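Local coordinates for protein aclacinomycin-N/aclacinomycin-A oxidase (Streptomyces galilaeus, PDB 2IPI) that oxidises the terminal sugar of aclacinomycins in two successive FAD- and oxygen-dependent steps, turning aclacinomycin N into aclacinomycin A and then aclacinomycin Y, at residues V195-A199 / A200-N204; D170-V173 / A174-L177; R205-W208 / W209-G213. All coordinates share one frame; numbering follows the deposited sequence.

Contact 1 of 3, residues V195-A199 / A200-N204; sequences VATSA and ADDPN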
ATOM      1  N   VAL A 195      -5.761  -0.158 -24.215  1.00 16.16           N
ATOM      2  CA  VAL A 195      -6.139  -1.262 -23.338  1.00 17.26           C
ATOM      3  C   VAL A 195      -5.010  -2.279 -23.302  1.00 16.78           C
ATOM      4  O   VAL A 195      -4.444  -2.689 -24.313  1.00 15.91           O
ATOM      5  CB  VAL A 195      -7.472  -1.911 -23.756  1.00 19.01           C
ATOM      6  CG1 VAL A 195      -7.673  -3.291 -23.155  1.00 19.24           C
ATOM      7  CG2 VAL A 195      -8.613  -0.989 -23.341  1.00 22.03           C
ATOM      8  N   ALA A 196      -4.709  -2.707 -22.076  1.00 11.48           N
ATOM      9  CA  ALA A 196      -3.618  -3.632 -21.841  1.00 13.79           C
ATOM     10  C   ALA A 196      -4.098  -4.791 -20.980  1.00 11.30           C
ATOM     11  O   ALA A 196      -4.625  -4.566 -19.893  1.00 13.61           O
ATOM     12  CB  ALA A 196      -2.466  -2.875 -21.211  1.00 12.01           C
ATOM     13  N   THR A 197      -3.910  -5.991 -21.495  1.00 13.27           N
ATOM     14  CA  THR A 197      -4.503  -7.177 -20.856  1.00 12.60           C
ATOM     15  C   THR A 197      -3.408  -8.167 -20.509  1.00 12.07           C
ATOM     16  O   THR A 197      -2.264  -8.014 -20.947  1.00 14.35           O
ATOM     17  CB  THR A 197      -5.574  -7.754 -21.810  1.00 14.03           C
ATOM     18  OG1 THR A 197      -6.676  -8.305 -21.095  1.00 31.81           O
ATOM     19  CG2 THR A 197      -4.980  -8.901 -22.602  1.00  5.78           C
ATOM     20  N   SER A 198      -3.707  -9.189 -19.718  1.00  9.81           N
ATOM     21  CA  SER A 198      -2.707 -10.161 -19.297  1.00 13.01           C
ATOM     22  C   SER A 198      -2.629 -11.350 -20.249  1.00 14.34           C
ATOM     23  O   SER A 198      -1.956 -12.335 -19.926  1.00 17.23           O
ATOM     24  CB  SER A 198      -3.021 -10.637 -17.881  1.00 16.56           C
ATOM     25  OG  SER A 198      -4.174 -11.466 -17.867  1.00 16.29           O
ATOM     26  N   ALA A 199      -3.293 -11.271 -21.398  1.00 14.33           N
ATOM     27  CA  ALA A 199      -3.242 -12.385 -22.352  1.00 16.70           C
ATOM     28  C   ALA A 199      -1.858 -12.504 -22.979  1.00 17.79           C
ATOM     29  O   ALA A 199      -1.280 -11.519 -23.432  1.00 14.75           O
ATOM     30  CB  ALA A 199      -4.304 -12.221 -23.423  1.00 19.17           C
ATOM     31  N   ALA A 200      -1.336 -13.728 -22.997  1.00 21.12           N
ATOM     32  CA  ALA A 200      -0.005 -13.993 -23.539  1.00 22.29           C
ATOM     33  C   ALA A 200       0.180 -13.382 -24.928  1.00 25.16           C
ATOM     34  O   ALA A 200       1.293 -12.939 -25.237  1.00 25.84           O
ATOM     35  CB  ALA A 200       0.250 -15.489 -23.574  1.00 20.05           C
ATOM     36  N   ASP A 201      -0.871 -13.334 -25.741  1.00 25.54           N
ATOM     37  CA  ASP A 201      -0.806 -12.849 -27.117  1.00 25.39           C
ATOM     38  C   ASP A 201      -1.097 -11.358 -27.268  1.00 22.54           C
ATOM     39  O   ASP A 201      -1.257 -10.861 -28.388  1.00 20.57           O
ATOM     40  CB  ASP A 201      -1.790 -13.647 -27.984  1.00 27.91           C
ATOM     41  CG  ASP A 201      -3.232 -13.532 -27.538  1.00 29.60           C
ATOM     42  OD1 ASP A 201      -3.985 -14.526 -27.663  1.00 31.98           O
ATOM     43  OD2 ASP A 201      -3.659 -12.452 -27.075  1.00 23.36           O
ATOM     44  N   ASP A 202      -1.169 -10.657 -26.140  1.00 17.34           N
ATOM     45  CA  ASP A 202      -1.448  -9.232 -26.160  1.00 15.31           C
ATOM     46  C   ASP A 202      -0.156  -8.449 -26.360  1.00 17.41           C
ATOM     47  O   ASP A 202       0.789  -8.617 -25.589  1.00 16.26           O
ATOM     48  CB  ASP A 202      -2.175  -8.821 -24.869  1.00 14.45           C
ATOM     49  CG  ASP A 202      -2.648  -7.384 -24.885  1.00 17.02           C
ATOM     50  OD1 ASP A 202      -1.971  -6.517 -25.470  1.00 16.01           O
ATOM     51  OD2 ASP A 202      -3.723  -7.094 -24.317  1.00 18.74           O
ATOM     52  N   PRO A 203      -0.078  -7.599 -27.380  1.00 17.03           N
ATOM     53  CA  PRO A 203       1.188  -6.912 -27.677  1.00 17.46           C
ATOM     54  C   PRO A 203       1.562  -5.844 -26.649  1.00 16.29           C
ATOM     55  O   PRO A 203       2.697  -5.357 -26.642  1.00 19.31           O
ATOM     56  CB  PRO A 203       0.907  -6.259 -29.038  1.00 21.38           C
ATOM     57  CG  PRO A 203      -0.579  -6.076 -29.083  1.00 21.70           C
ATOM     58  CD  PRO A 203      -1.150  -7.237 -28.319  1.00 20.81           C
ATOM     59  N   ASN A 204       0.609  -5.476 -25.812  1.00 15.98           N
ATOM     60  CA  ASN A 204       0.725  -4.482 -24.773  1.00 12.56           C
ATOM     61  C   ASN A 204       0.879  -5.118 -23.389  1.00 13.30           C
ATOM     62  O   ASN A 204       0.786  -4.368 -22.415  1.00 12.80           O
ATOM     63  CB  ASN A 204      -0.509  -3.578 -24.704  1.00 13.86           C
ATOM     64  CG  ASN A 204      -0.815  -2.857 -26.001  1.00 17.44           C
ATOM     65  OD1 ASN A 204       0.075  -2.560 -26.796  1.00 20.24           O
ATOM     66  ND2 ASN A 204      -2.098  -2.591 -26.196  1.00 16.82           N
TER
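The carbonyl oxygen of Ala199 takes a backbone bond from Asp202, with Asp202 N 2.8 Å from Ala199 O and an N-H...O angle of 158°. This bond closes a type I beta turn over Ala199 to Asp202, which folds the chain back after the strand and brings the side chains of Asp202 and Asn204 back beside the strand end. The Asp202 side chain bends back toward the strand end, its CG anti to the backbone N (chi1 -173°), and the carboxylate divides its work between its two oxygens. OD1 accepts from the chain two residues on: Asn204 N lies 2.8 Å from Asp202 OD1, approaching from the anti side and somewhat out of the carboxylate plane, which makes an Asx turn. OD2 faces the end of the strand at Thr197 N, but that bond is weak and the position of OD2 is less certain. Asn204 supplies the second link. Its ND2 reaches Val195 O at 3.0 Å, and the acceptor lies close to the plane of the amide, whereas the donor is tilted from the plane of the carbonyl. Beside this bond the methyl of Ala196 packs on the side-chain root of Asn204, with Ala196 CB 4.1 Å from Asn204 CB. Asn204 also occupies the N-cap position of helix 205-210, although its amide makes no capping bond. Strand 191-197 is an outermost strand of its antiparallel sheet, paired with strand 177-185, and the contact is a strand-turn-helix connection in the PCMH-type FAD-binding domain.

Contact 2 of 3, residues D170-V173 / A174-L177; sequences DGVV and ADHL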
ATOM      1  N   ASP A 170      -4.986 -15.135  -0.495  1.00 12.70           N
ATOM      2  CA  ASP A 170      -5.195 -15.019  -1.932  1.00 12.07           C
ATOM      3  C   ASP A 170      -4.097 -14.258  -2.667  1.00 13.95           C
ATOM      4  O   ASP A 170      -4.180 -14.229  -3.907  1.00 14.53           O
ATOM      5  CB  ASP A 170      -6.497 -14.283  -2.226  1.00 10.13           C
ATOM      6  CG  ASP A 170      -7.755 -14.903  -1.659  1.00  8.82           C
ATOM      7  OD1 ASP A 170      -7.834 -16.133  -1.528  1.00 14.11           O
ATOM      8  OD2 ASP A 170      -8.677 -14.120  -1.351  1.00 15.67           O
ATOM      9  N   GLY A 171      -3.136 -13.656  -2.006  1.00 12.58           N
ATOM     10  CA  GLY A 171      -2.011 -12.933  -2.563  1.00 11.71           C
ATOM     11  C   GLY A 171      -2.217 -11.452  -2.738  1.00 10.65           C
ATOM     12  O   GLY A 171      -3.096 -10.823  -2.145  1.00 10.35           O
ATOM     13  N   VAL A 172      -1.386 -10.796  -3.570  1.00  8.76           N
ATOM     14  CA  VAL A 172      -1.498  -9.346  -3.763  1.00  9.59           C
ATOM     15  C   VAL A 172      -2.770  -9.043  -4.534  1.00  9.97           C
ATOM     16  O   VAL A 172      -3.379  -9.975  -5.063  1.00 14.89           O
ATOM     17  CB  VAL A 172      -0.198  -8.854  -4.436  1.00 15.25           C
ATOM     18  CG1 VAL A 172      -0.377  -7.860  -5.565  1.00 30.68           C
ATOM     19  CG2 VAL A 172       0.687  -8.276  -3.329  1.00 11.76           C
ATOM     20  N   VAL A 173      -3.200  -7.786  -4.568  1.00  7.93           N
ATOM     21  CA  VAL A 173      -4.410  -7.473  -5.346  1.00  8.68           C
ATOM     22  C   VAL A 173      -4.097  -7.658  -6.824  1.00 13.83           C
ATOM     23  O   VAL A 173      -4.909  -8.137  -7.607  1.00 16.45           O
ATOM     24  CB  VAL A 173      -4.906  -6.063  -5.012  1.00 11.87           C
ATOM     25  CG1 VAL A 173      -3.931  -5.024  -5.552  1.00 12.02           C
ATOM     26  CG2 VAL A 173      -6.309  -5.820  -5.539  1.00 13.82           C
ATOM     27  N   ALA A 174      -2.874  -7.289  -7.211  1.00 15.52           N
ATOM     28  CA  ALA A 174      -2.407  -7.333  -8.582  1.00 16.02           C
ATOM     29  C   ALA A 174      -2.204  -8.758  -9.097  1.00 17.10           C
ATOM     30  O   ALA A 174      -1.939  -8.959 -10.294  1.00 13.59           O
ATOM     31  CB  ALA A 174      -1.130  -6.526  -8.705  1.00 21.60           C
ATOM     32  N   ASP A 175      -2.340  -9.722  -8.198  1.00 12.22           N
ATOM     33  CA  ASP A 175      -2.428 -11.128  -8.529  1.00 14.31           C
ATOM     34  C   ASP A 175      -3.784 -11.534  -9.090  1.00 13.31           C
ATOM     35  O   ASP A 175      -4.019 -12.727  -9.331  1.00 11.20           O
ATOM     36  CB  ASP A 175      -2.108 -11.970  -7.268  1.00 13.60           C
ATOM     37  CG  ASP A 175      -0.596 -11.981  -7.068  1.00 16.59           C
ATOM     38  OD1 ASP A 175       0.066 -11.783  -8.110  1.00 11.41           O
ATOM     39  OD2 ASP A 175      -0.083 -12.177  -5.946  1.00 15.21           O
ATOM     40  N   HIS A 176      -4.667 -10.544  -9.254  1.00 13.40           N
ATOM     41  CA  HIS A 176      -6.029 -10.727  -9.753  1.00 13.31           C
ATOM     42  C   HIS A 176      -6.356  -9.654 -10.775  1.00 13.50           C
ATOM     43  O   HIS A 176      -7.496  -9.366 -11.134  1.00 17.37           O
ATOM     44  CB  HIS A 176      -7.033 -10.741  -8.587  1.00 13.67           C
ATOM     45  CG  HIS A 176      -6.718 -11.872  -7.641  1.00 11.89           C
ATOM     46  ND1 HIS A 176      -7.269 -13.130  -7.748  1.00 13.26           N
ATOM     47  CD2 HIS A 176      -5.874 -11.927  -6.573  1.00  9.75           C
ATOM     48  CE1 HIS A 176      -6.794 -13.900  -6.784  1.00 16.57           C
ATOM     49  NE2 HIS A 176      -5.933 -13.191  -6.053  1.00 12.96           N
ATOM     50  N   LEU A 177      -5.308  -9.010 -11.288  1.00 14.10           N
ATOM     51  CA  LEU A 177      -5.428  -8.017 -12.336  1.00 11.77           C
ATOM     52  C   LEU A 177      -5.431  -8.665 -13.724  1.00 13.59           C
ATOM     53  O   LEU A 177      -4.417  -9.261 -14.116  1.00 15.40           O
ATOM     54  CB  LEU A 177      -4.229  -7.073 -12.314  1.00  7.99           C
ATOM     55  CG  LEU A 177      -4.302  -5.738 -13.019  1.00 12.02           C
ATOM     56  CD1 LEU A 177      -5.491  -4.896 -12.587  1.00 18.43           C
ATOM     57  CD2 LEU A 177      -3.019  -4.955 -12.726  1.00  8.33           C
TER
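The imidazole of His176 meets the preceding chain at its edge: Asp170 O and Val172 O both lie near the ring plane. NE2 donates to Asp170 O over 3.0 Å, with an N-H...O angle of 171° and the acceptor only 6° out of the ring plane. Seen from the carbonyl, however, the donor stands above its plane. On the same edge, His176 CD2 comes to 3.5 Å from Val172 O. The ring's other nitrogen, ND1, is bonded to Thr229 OG1, so both nitrogens are engaged and the rotation of the ring is fixed. The carboxylate of Asp175 is met from above its plane, where Val172 N donates to Asp175 OD2 at 3.0 Å. That same oxygen forms a salt bridge with Arg416, which would be expected to favour the charged form of the acid. Together these bonds shape the link from helix 167-170 to strand 177-185 in the FAD-binding domain. Gly171 is the first residue to leave the helix, and its positive phi (93°) suits a glycine. The chain then curls back on itself, His176 N bonding to Val173 O at 2.9 Å, while the bond from Asp175 N to Val172 O is weak. Next to this backbone turn, Val172 CG1 presses on the methyl of Ala174, at 3.5 Å from Ala174 CB, tighter than ordinary carbon packing. The side chain of Val173 packs on Ile144.

Contact 3 of 3, residues R205-W208 / W209-G213; sequences RELW and WAHTG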
ATOM      1  N   ARG A 205       1.059  -6.427 -23.317  1.00 12.14           N
ATOM      2  CA  ARG A 205       1.118  -7.100 -22.021  1.00 11.88           C
ATOM      3  C   ARG A 205       2.190  -6.535 -21.111  1.00 14.97           C
ATOM      4  O   ARG A 205       2.133  -6.559 -19.872  1.00 14.85           O
ATOM      5  CB  ARG A 205       1.349  -8.589 -22.259  1.00 12.39           C
ATOM      6  CG  ARG A 205       1.367  -9.428 -20.993  1.00 15.19           C
ATOM      7  CD  ARG A 205       1.380 -10.907 -21.388  1.00 16.26           C
ATOM      8  NE  ARG A 205       0.972 -11.811 -20.319  1.00 15.74           N
ATOM      9  CZ  ARG A 205       1.735 -11.994 -19.239  1.00 17.14           C
ATOM     10  NH1 ARG A 205       2.873 -11.313 -19.220  1.00 14.33           N
ATOM     11  NH2 ARG A 205       1.382 -12.809 -18.264  1.00 12.89           N
ATOM     12  N   GLU A 206       3.238  -5.958 -21.713  1.00 15.79           N
ATOM     13  CA  GLU A 206       4.241  -5.351 -20.838  1.00 13.51           C
ATOM     14  C   GLU A 206       3.680  -4.103 -20.176  1.00  8.46           C
ATOM     15  O   GLU A 206       4.069  -3.842 -19.041  1.00 11.20           O
ATOM     16  CB  GLU A 206       5.551  -5.046 -21.582  1.00 14.60           C
ATOM     17  CG  GLU A 206       6.345  -6.341 -21.788  1.00 17.01           C
ATOM     18  CD  GLU A 206       6.842  -6.941 -20.485  1.00 22.65           C
ATOM     19  OE1 GLU A 206       7.818  -6.403 -19.908  1.00 19.84           O
ATOM     20  OE2 GLU A 206       6.264  -7.962 -20.043  1.00 21.82           O
ATOM     21  N   LEU A 207       2.785  -3.368 -20.826  1.00  4.69           N
ATOM     22  CA  LEU A 207       2.109  -2.249 -20.168  1.00 10.00           C
ATOM     23  C   LEU A 207       1.247  -2.797 -19.021  1.00 12.08           C
ATOM     24  O   LEU A 207       1.228  -2.191 -17.943  1.00 13.55           O
ATOM     25  CB  LEU A 207       1.276  -1.449 -21.150  1.00 12.67           C
ATOM     26  CG  LEU A 207       1.150   0.063 -21.010  1.00 16.82           C
ATOM     27  CD1 LEU A 207      -0.206   0.529 -21.516  1.00 11.13           C
ATOM     28  CD2 LEU A 207       1.377   0.534 -19.588  1.00 16.44           C
ATOM     29  N   TRP A 208       0.564  -3.924 -19.220  1.00 13.43           N
ATOM     30  CA  TRP A 208      -0.254  -4.507 -18.151  1.00 13.95           C
ATOM     31  C   TRP A 208       0.620  -4.862 -16.945  1.00 11.92           C
ATOM     32  O   TRP A 208       0.316  -4.602 -15.786  1.00 10.92           O
ATOM     33  CB  TRP A 208      -1.002  -5.775 -18.591  1.00 13.90           C
ATOM     34  CG  TRP A 208      -1.401  -6.660 -17.442  1.00 12.22           C
ATOM     35  CD1 TRP A 208      -2.515  -6.475 -16.654  1.00 11.92           C
ATOM     36  CD2 TRP A 208      -0.742  -7.831 -16.944  1.00 11.63           C
ATOM     37  NE1 TRP A 208      -2.574  -7.466 -15.700  1.00 10.85           N
ATOM     38  CE2 TRP A 208      -1.489  -8.308 -15.856  1.00  8.58           C
ATOM     39  CE3 TRP A 208       0.431  -8.497 -17.326  1.00  9.30           C
ATOM     40  CZ2 TRP A 208      -1.090  -9.444 -15.155  1.00  8.44           C
ATOM     41  CZ3 TRP A 208       0.824  -9.622 -16.639  1.00 14.06           C
ATOM     42  CH2 TRP A 208       0.057 -10.096 -15.549  1.00 12.95           C
ATOM     43  N   TRP A 209       1.698  -5.554 -17.274  1.00  8.93           N
ATOM     44  CA  TRP A 209       2.743  -5.936 -16.349  1.00 12.29           C
ATOM     45  C   TRP A 209       3.216  -4.769 -15.500  1.00 11.54           C
ATOM     46  O   TRP A 209       3.334  -4.862 -14.279  1.00  9.04           O
ATOM     47  CB  TRP A 209       3.947  -6.425 -17.150  1.00 13.71           C
ATOM     48  CG  TRP A 209       4.935  -7.171 -16.321  1.00 15.47           C
ATOM     49  CD1 TRP A 209       5.844  -6.755 -15.403  1.00 16.28           C
ATOM     50  CD2 TRP A 209       5.055  -8.598 -16.409  1.00 21.91           C
ATOM     51  NE1 TRP A 209       6.545  -7.823 -14.889  1.00 19.49           N
ATOM     52  CE2 TRP A 209       6.070  -8.952 -15.505  1.00 23.52           C
ATOM     53  CE3 TRP A 209       4.415  -9.589 -17.160  1.00 23.58           C
ATOM     54  CZ2 TRP A 209       6.402 -10.277 -15.386  1.00 26.42           C
ATOM     55  CZ3 TRP A 209       4.801 -10.910 -16.987  1.00 25.06           C
ATOM     56  CH2 TRP A 209       5.801 -11.274 -16.094  1.00 26.40           C
ATOM     57  N   ALA A 210       3.484  -3.640 -16.163  1.00 12.60           N
ATOM     58  CA  ALA A 210       3.958  -2.442 -15.482  1.00 15.66           C
ATOM     59  C   ALA A 210       2.986  -1.999 -14.393  1.00 15.61           C
ATOM     60  O   ALA A 210       3.361  -1.377 -13.400  1.00 11.54           O
ATOM     61  CB  ALA A 210       4.183  -1.321 -16.490  1.00 24.47           C
ATOM     62  N   HIS A 211       1.701  -2.344 -14.597  1.00 13.89           N
ATOM     63  CA  HIS A 211       0.681  -1.873 -13.681  1.00 12.27           C
ATOM     64  C   HIS A 211       0.478  -2.842 -12.519  1.00 10.93           C
ATOM     65  O   HIS A 211      -0.370  -2.560 -11.681  1.00 13.17           O
ATOM     66  CB  HIS A 211      -0.618  -1.585 -14.449  1.00 10.93           C
ATOM     67  CG  HIS A 211      -0.515  -0.218 -15.111  1.00  8.02           C
ATOM     68  ND1 HIS A 211       0.069  -0.033 -16.354  1.00  8.50           N
ATOM     69  CD2 HIS A 211      -0.928   0.995 -14.695  1.00  6.84           C
ATOM     70  CE1 HIS A 211       0.019   1.252 -16.666  1.00  7.32           C
ATOM     71  NE2 HIS A 211      -0.586   1.910 -15.678  1.00 11.93           N
ATOM     72  N   THR A 212       1.248  -3.930 -12.478  1.00  8.93           N
ATOM     73  CA  THR A 212       1.074  -4.876 -11.371  1.00 13.03           C
ATOM     74  C   THR A 212       2.104  -4.650 -10.261  1.00 10.25           C
ATOM     75  O   THR A 212       2.540  -5.595  -9.595  1.00 11.89           O
ATOM     76  CB  THR A 212       1.111  -6.333 -11.866  1.00 13.34           C
ATOM     77  OG1 THR A 212       0.878  -7.234 -10.769  1.00 36.88           O
ATOM     78  CG2 THR A 212       2.469  -6.733 -12.410  1.00  4.66           C
ATOM     79  N   GLY A 213       2.488  -3.403 -10.017  1.00 13.31           N
ATOM     80  CA  GLY A 213       3.242  -3.039  -8.856  1.00 16.33           C
ATOM     81  C   GLY A 213       4.445  -2.200  -9.270  1.00 14.65           C
ATOM     82  O   GLY A 213       5.409  -2.399  -8.566  1.00 19.00           O
TER
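Trp209 CB lies against the carbonyls of the preceding turn, 3.2 Å from Glu206 O and close to Arg205 O. With CG anti to the backbone N, the indole extends back past the side chains of Arg205 and Glu206. At CG and CD2 it meets Glu206 OE2, which stands over one face near the rim, 3.9 Å from CD2. Farther along, CE3 touches Trp208 CZ3 at 3.6 Å; the two six-membered rings are nearly perpendicular, with planes 89° apart, but meet obliquely. At the outer edge, CZ3 lies 3.0 Å from Arg205 NH1, close to the indole plane. The guanidinium therefore does not cover the indole face: its own plane is turned 55° from that of the ring, and Trp208 CZ3 lies over one of its faces. Arg205 NE is held by Ser198 O, and Trp208 NE1 by Leu177 O. The backbone beneath follows a helix, with Trp209 N bonded to Arg205 O at 2.8 Å. Where helix 205-210 ends, His211 N bonds mainly to Trp208 O, at 2.9 Å, and only weakly to Leu207 O. The principal donor to Leu207 O is His211 ND1, at 2.9 Å, almost straight (177°) and in the ring plane. As donor, ND1 carries the proton, and this bond, with Leu207 CD2 3.3 Å from His211 CE1, restrains the ring's rotation.

Overall arrangement
The three contacts follow one another along the chain within the FAD-binding PCMH-type domain: contact 2 leads into strand 177-185, contact 1 leaves strand 191-197, and contact 3 is the helix that comes next. Contacts 1 and 3 lie about 9 Å apart between centres, joined by a probable hydrogen bond of 3.0 Å between Ser198 O and Arg205 NE. A similar one, Leu177 O to Trp208 NE1 at 3.0 Å, ties contact 2 to contact 3, whose centres are about 13 Å apart. The bound FAD is about 6 Å from the His211 side chain, about 7 Å from that of Val173 and about 13 Å from that of Ala196, which places contact 1 farthest from the cofactor.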